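Local coordinates for protein polyhedrin (Antheraea mylitta cypovirus 4, PDB 5A8S) that forms the crystalline matrix of viral occlusion bodies (polyhedra), the microcrystals that probably embed and protect cypovirus particles, at residues A44-Y56 / F65-T77. Numbering follows the deposited sequence.
Sequences AQYPSGRYKAFDY and FLNWRELLEDTTT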
loop_
_atom_site.group_PDB
_atom_site.type_symbol
_atom_site.label_atom_id
_atom_site.label_comp_id
_atom_site.label_asym_id
_atom_site.label_seq_id
_atom_site.Cartn_x
_atom_site.Cartn_y
_atom_site.Cartn_z
ATOM N N ALA A 44 -4.626 -12.553 -14.976
ATOM C CA ALA A 44 -5.205 -13.800 -14.493
ATOM C C ALA A 44 -6.106 -14.392 -15.570
ATOM O O ALA A 44 -6.946 -13.691 -16.144
ATOM C CB ALA A 44 -5.986 -13.557 -13.224
ATOM N N GLN A 45 -5.921 -15.681 -15.839
ATOM C CA GLN A 45 -6.722 -16.410 -16.813
ATOM C C GLN A 45 -7.752 -17.239 -16.066
ATOM O O GLN A 45 -7.385 -18.144 -15.328
ATOM C CB GLN A 45 -5.826 -17.345 -17.625
ATOM C CG GLN A 45 -6.603 -18.311 -18.518
ATOM C CD GLN A 45 -5.749 -19.449 -19.078
ATOM O OE1 GLN A 45 -4.612 -19.665 -18.501
ATOM N NE2 GLN A 45 -6.161 -20.138 -20.048
ATOM N N TYR A 46 -9.034 -16.930 -16.237
ATOM C CA TYR A 46 -10.074 -17.664 -15.509
ATOM C C TYR A 46 -10.646 -18.872 -16.260
ATOM O O TYR A 46 -10.651 -18.911 -17.489
ATOM C CB TYR A 46 -11.202 -16.714 -15.109
ATOM C CG TYR A 46 -10.717 -15.624 -14.190
ATOM C CD1 TYR A 46 -10.245 -15.929 -12.916
ATOM C CD2 TYR A 46 -10.702 -14.299 -14.597
ATOM C CE1 TYR A 46 -9.797 -14.942 -12.068
ATOM C CE2 TYR A 46 -10.252 -13.303 -13.753
ATOM C CZ TYR A 46 -9.785 -13.630 -12.497
ATOM O OH TYR A 46 -9.343 -12.647 -11.648
ATOM N N PRO A 47 -11.135 -19.864 -15.508
ATOM C CA PRO A 47 -11.855 -21.006 -16.072
ATOM C C PRO A 47 -12.969 -20.558 -17.026
ATOM O O PRO A 47 -13.269 -21.240 -18.010
ATOM C CB PRO A 47 -12.448 -21.673 -14.827
ATOM C CG PRO A 47 -11.426 -21.399 -13.763
ATOM C CD PRO A 47 -10.974 -19.986 -14.046
ATOM N N SER A 48 -13.555 -19.400 -16.743
ATOM C CA SER A 48 -14.700 -18.905 -17.493
ATOM C C SER A 48 -14.321 -18.388 -18.875
ATOM O O SER A 48 -15.194 -18.019 -19.660
ATOM C CB SER A 48 -15.353 -17.762 -16.730
ATOM O OG SER A 48 -14.505 -16.631 -16.766
ATOM N N GLY A 49 -13.030 -18.343 -19.169
ATOM C CA GLY A 49 -12.573 -17.776 -20.420
ATOM C C GLY A 49 -12.373 -16.272 -20.351
ATOM O O GLY A 49 -11.893 -15.660 -21.309
ATOM N N ARG A 50 -12.737 -15.669 -19.224
ATOM C CA ARG A 50 -12.485 -14.248 -19.007
ATOM C C ARG A 50 -11.100 -14.066 -18.370
ATOM O O ARG A 50 -10.479 -15.035 -17.943
ATOM C CB ARG A 50 -13.590 -13.646 -18.138
ATOM C CG ARG A 50 -14.984 -13.913 -18.701
ATOM C CD ARG A 50 -16.104 -13.360 -17.815
ATOM N NE ARG A 50 -16.095 -11.898 -17.737
ATOM C CZ ARG A 50 -15.897 -11.199 -16.620
ATOM N NH1 ARG A 50 -15.674 -11.810 -15.464
ATOM N NH2 ARG A 50 -15.913 -9.876 -16.658
ATOM N N TYR A 51 -10.624 -12.828 -18.330
ATOM C CA TYR A 51 -9.316 -12.508 -17.778
ATOM C C TYR A 51 -9.411 -11.252 -16.922
ATOM O O TYR A 51 -10.350 -10.469 -17.050
ATOM C CB TYR A 51 -8.309 -12.243 -18.895
ATOM C CG TYR A 51 -7.957 -13.440 -19.752
ATOM C CD1 TYR A 51 -8.863 -13.960 -20.674
ATOM C CD2 TYR A 51 -6.703 -14.030 -19.657
ATOM C CE1 TYR A 51 -8.526 -15.056 -21.472
ATOM C CE2 TYR A 51 -6.360 -15.112 -20.438
ATOM C CZ TYR A 51 -7.269 -15.623 -21.347
ATOM O OH TYR A 51 -6.900 -16.701 -22.124
ATOM N N LYS A 52 -8.431 -11.057 -16.052
ATOM C CA LYS A 52 -8.345 -9.830 -15.272
ATOM C C LYS A 52 -6.900 -9.377 -15.218
ATOM O O LYS A 52 -6.006 -10.175 -14.946
ATOM C CB LYS A 52 -8.881 -10.047 -13.860
ATOM C CG LYS A 52 -9.009 -8.776 -13.046
ATOM C CD LYS A 52 -9.752 -9.039 -11.753
ATOM C CE LYS A 52 -8.803 -9.579 -10.691
ATOM N NZ LYS A 52 -9.537 -9.973 -9.464
ATOM N N ALA A 53 -6.673 -8.095 -15.476
ATOM C CA ALA A 53 -5.325 -7.534 -15.465
ATOM C C ALA A 53 -5.090 -6.694 -14.228
ATOM O O ALA A 53 -5.900 -5.824 -13.907
ATOM C CB ALA A 53 -5.100 -6.681 -16.705
ATOM N N PHE A 54 -3.990 -6.969 -13.532
ATOM C CA PHE A 54 -3.442 -6.051 -12.546
ATOM C C PHE A 54 -2.331 -5.296 -13.256
ATOM O O PHE A 54 -1.250 -5.833 -13.490
ATOM C CB PHE A 54 -2.888 -6.810 -11.338
ATOM C CG PHE A 54 -3.890 -7.729 -10.689
ATOM C CD1 PHE A 54 -4.127 -8.992 -11.205
ATOM C CD2 PHE A 54 -4.599 -7.323 -9.571
ATOM C CE1 PHE A 54 -5.049 -9.845 -10.610
ATOM C CE2 PHE A 54 -5.516 -8.174 -8.968
ATOM C CZ PHE A 54 -5.745 -9.430 -9.493
ATOM N N ASP A 55 -2.620 -4.055 -13.622
ATOM C CA ASP A 55 -1.749 -3.245 -14.474
ATOM C C ASP A 55 -1.036 -2.212 -13.601
ATOM O O ASP A 55 -1.671 -1.337 -13.023
ATOM C CB ASP A 55 -2.629 -2.564 -15.529
ATOM C CG ASP A 55 -1.843 -1.855 -16.610
ATOM O OD1 ASP A 55 -0.599 -1.765 -16.532
ATOM O OD2 ASP A 55 -2.507 -1.366 -17.549
ATOM N N TYR A 56 0.285 -2.333 -13.492
ATOM C CA TYR A 56 1.092 -1.420 -12.676
ATOM C C TYR A 56 2.037 -0.602 -13.537
ATOM O O TYR A 56 2.818 -1.159 -14.309
ATOM C CB TYR A 56 1.955 -2.201 -11.682
ATOM C CG TYR A 56 1.178 -3.116 -10.779
ATOM C CD1 TYR A 56 0.911 -4.422 -11.157
ATOM C CD2 TYR A 56 0.715 -2.681 -9.545
ATOM C CE1 TYR A 56 0.198 -5.267 -10.336
ATOM C CE2 TYR A 56 0.002 -3.526 -8.715
ATOM C CZ TYR A 56 -0.254 -4.816 -9.121
ATOM O OH TYR A 56 -0.963 -5.673 -8.312
ATOM N N PHE A 65 2.121 -8.200 -4.074
ATOM C CA PHE A 65 1.558 -9.443 -3.552
ATOM C C PHE A 65 0.059 -9.427 -3.796
ATOM O O PHE A 65 -0.626 -8.491 -3.375
ATOM C CB PHE A 65 1.810 -9.582 -2.050
ATOM C CG PHE A 65 1.072 -10.743 -1.421
ATOM C CD1 PHE A 65 1.415 -12.050 -1.736
ATOM C CD2 PHE A 65 0.027 -10.525 -0.534
ATOM C CE1 PHE A 65 0.737 -13.131 -1.160
ATOM C CE2 PHE A 65 -0.661 -11.604 0.048
ATOM C CZ PHE A 65 -0.302 -12.902 -0.264
ATOM N N LEU A 66 -0.440 -10.454 -4.479
ATOM C CA LEU A 66 -1.869 -10.625 -4.730
ATOM C C LEU A 66 -2.375 -11.832 -3.948
ATOM O O LEU A 66 -1.965 -12.960 -4.225
ATOM C CB LEU A 66 -2.108 -10.862 -6.221
ATOM C CG LEU A 66 -1.554 -9.761 -7.122
ATOM C CD1 LEU A 66 -1.619 -10.186 -8.577
ATOM C CD2 LEU A 66 -2.317 -8.476 -6.883
ATOM N N ASN A 67 -3.245 -11.604 -2.969
ATOM C CA ASN A 67 -3.753 -12.716 -2.176
ATOM C C ASN A 67 -4.962 -13.370 -2.834
ATOM O O ASN A 67 -5.411 -12.959 -3.906
ATOM C CB ASN A 67 -4.046 -12.314 -0.726
ATOM C CG ASN A 67 -5.080 -11.217 -0.609
ATOM O OD1 ASN A 67 -5.964 -11.079 -1.449
ATOM N ND2 ASN A 67 -4.973 -10.427 0.452
ATOM N N TRP A 68 -5.469 -14.407 -2.187
ATOM C CA TRP A 68 -6.434 -15.289 -2.815
ATOM C C TRP A 68 -7.679 -14.534 -3.311
ATOM O O TRP A 68 -8.098 -14.692 -4.462
ATOM C CB TRP A 68 -6.815 -16.373 -1.822
ATOM C CG TRP A 68 -7.507 -17.519 -2.431
ATOM C CD1 TRP A 68 -6.937 -18.589 -3.058
ATOM C CD2 TRP A 68 -8.918 -17.735 -2.458
ATOM N NE1 TRP A 68 -7.913 -19.462 -3.475
ATOM C CE2 TRP A 68 -9.135 -18.961 -3.117
ATOM C CE3 TRP A 68 -10.018 -17.014 -1.979
ATOM C CZ2 TRP A 68 -10.413 -19.481 -3.315
ATOM C CZ3 TRP A 68 -11.289 -17.531 -2.180
ATOM C CH2 TRP A 68 -11.474 -18.755 -2.837
ATOM N N ARG A 69 -8.255 -13.698 -2.457
ATOM C CA ARG A 69 -9.467 -12.990 -2.828
ATOM C C ARG A 69 -9.214 -11.947 -3.910
ATOM O O ARG A 69 -10.085 -11.712 -4.742
ATOM C CB ARG A 69 -10.126 -12.353 -1.602
ATOM C CG ARG A 69 -10.739 -13.386 -0.658
ATOM C CD ARG A 69 -11.497 -12.727 0.484
ATOM N NE ARG A 69 -10.572 -12.157 1.456
ATOM C CZ ARG A 69 -10.717 -12.228 2.775
ATOM N NH1 ARG A 69 -11.760 -12.851 3.312
ATOM N NH2 ARG A 69 -9.806 -11.671 3.563
ATOM N N GLU A 70 -8.033 -11.328 -3.913
ATOM C CA GLU A 70 -7.710 -10.346 -4.957
ATOM C C GLU A 70 -7.627 -11.027 -6.306
ATOM O O GLU A 70 -7.921 -10.415 -7.328
ATOM C CB GLU A 70 -6.388 -9.610 -4.660
ATOM C CG GLU A 70 -6.477 -8.661 -3.478
ATOM C CD GLU A 70 -5.135 -8.054 -3.093
ATOM O OE1 GLU A 70 -4.113 -8.772 -3.106
ATOM O OE2 GLU A 70 -5.107 -6.851 -2.760
ATOM N N LEU A 71 -7.239 -12.300 -6.303
ATOM C CA LEU A 71 -7.073 -13.062 -7.532
ATOM C C LEU A 71 -8.400 -13.543 -8.134
ATOM O O LEU A 71 -8.451 -13.914 -9.309
ATOM C CB LEU A 71 -6.157 -14.267 -7.270
ATOM C CG LEU A 71 -4.659 -13.946 -7.128
ATOM C CD1 LEU A 71 -3.890 -15.153 -6.621
ATOM C CD2 LEU A 71 -4.076 -13.464 -8.464
ATOM N N LEU A 72 -9.469 -13.539 -7.345
ATOM C CA LEU A 72 -10.762 -14.065 -7.806
ATOM C C LEU A 72 -11.382 -13.225 -8.931
ATOM O O LEU A 72 -11.315 -11.995 -8.921
ATOM C CB LEU A 72 -11.763 -14.146 -6.650
ATOM C CG LEU A 72 -11.404 -15.033 -5.457
ATOM C CD1 LEU A 72 -12.496 -14.936 -4.395
ATOM C CD2 LEU A 72 -11.206 -16.474 -5.902
ATOM N N GLU A 73 -12.002 -13.899 -9.892
ATOM C CA GLU A 73 -12.784 -13.221 -10.929
ATOM C C GLU A 73 -13.811 -12.263 -10.294
ATOM O O GLU A 73 -14.466 -12.617 -9.308
ATOM C CB GLU A 73 -13.500 -14.282 -11.772
ATOM C CG GLU A 73 -14.118 -13.775 -13.052
ATOM C CD GLU A 73 -14.777 -14.887 -13.864
ATOM O OE1 GLU A 73 -15.027 -15.988 -13.323
ATOM O OE2 GLU A 73 -15.052 -14.655 -15.053
ATOM N N ASP A 74 -13.904 -11.079 -10.854
ATOM C CA ASP A 74 -14.854 -10.025 -10.453
ATOM C C ASP A 74 -14.585 -9.402 -9.112
ATOM O O ASP A 74 -15.374 -8.609 -8.704
ATOM C CB ASP A 74 -16.296 -10.480 -10.600
ATOM C CG ASP A 74 -16.541 -11.028 -11.958
ATOM O OD1 ASP A 74 -16.067 -10.401 -12.891
ATOM O OD2 ASP A 74 -17.087 -12.102 -12.057
ATOM N N THR A 75 -13.439 -9.685 -8.481
ATOM C CA THR A 75 -12.998 -8.838 -7.377
ATOM C C THR A 75 -12.090 -7.713 -7.940
ATOM O O THR A 75 -11.578 -7.813 -9.019
ATOM C CB THR A 75 -12.294 -9.576 -6.194
ATOM O OG1 THR A 75 -11.057 -10.073 -6.627
ATOM C CG2 THR A 75 -13.138 -10.694 -5.644
ATOM N N THR A 76 -11.984 -6.632 -7.187
ATOM C CA THR A 76 -11.100 -5.549 -7.538
ATOM C C THR A 76 -10.198 -5.179 -6.362
ATOM O O THR A 76 -9.302 -4.410 -6.522
ATOM C CB THR A 76 -11.872 -4.299 -7.998
ATOM O OG1 THR A 76 -12.731 -3.834 -6.960
ATOM C CG2 THR A 76 -12.681 -4.589 -9.225
ATOM N N THR A 77 -10.488 -5.760 -5.195
ATOM C CA THR A 77 -9.684 -5.579 -3.984
ATOM C C THR A 77 -9.723 -6.875 -3.184
ATOM O O THR A 77 -10.272 -7.867 -3.648
ATOM C CB THR A 77 -10.274 -4.499 -3.078
ATOM O OG1 THR A 77 -11.638 -4.833 -2.787
ATOM C CG2 THR A 77 -10.220 -3.146 -3.742
HETATM O O HOH W 1 -14.036 -18.349 -13.926
#
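R50 NH1 bridges two carboxylates, reaching E73 OE2 at 2.9 Å and D74 OD1 at 3.0 Å. E73 OE2 lies in the guanidinium plane, whereas D74 OD1 is somewhat tilted from it and accepts on its syn lone pair. S48 OG also donates to E73 OE2, at 2.7 Å, from the face opposite to R50. A water links E73 OE1 to S48 N, weakly at the latter. R50 NH2 has a further salt bridge to E215, and D74 OD1 also bonds T85 of the second subunit.

K52 and Y46 bond to backbone carbonyls. With CG anti to the backbone N (chi1 -172°) and a bend at chi3 (83°), K52 NZ donates to E70 O and L72 O, both at 2.7 Å, and to T75 O. Y46 OH donates to L71 O at 2.8 Å.

The rings pack on aliphatic groups. E73 CB sits over the centre of the Y46 ring, 3.6 Å from its centroid, and the carboxylate plane is 14° from the ring plane. L66 CD1 lies over the centre of one face of the F54 ring, a CH-pi contact, while E70 O lies at the ring edge. The Y56 hydroxyl touches L66 CD2.

The hairpin 44-56 thus holds the end of helix 68-71 and the type II turn L72-T75. Three backbone carbonyls accept from the K52 ammonium, consistent with a charged lysine in this buried place. D74, shared between R50 and T85 of the second subunit, links the hairpin to the subunit interface.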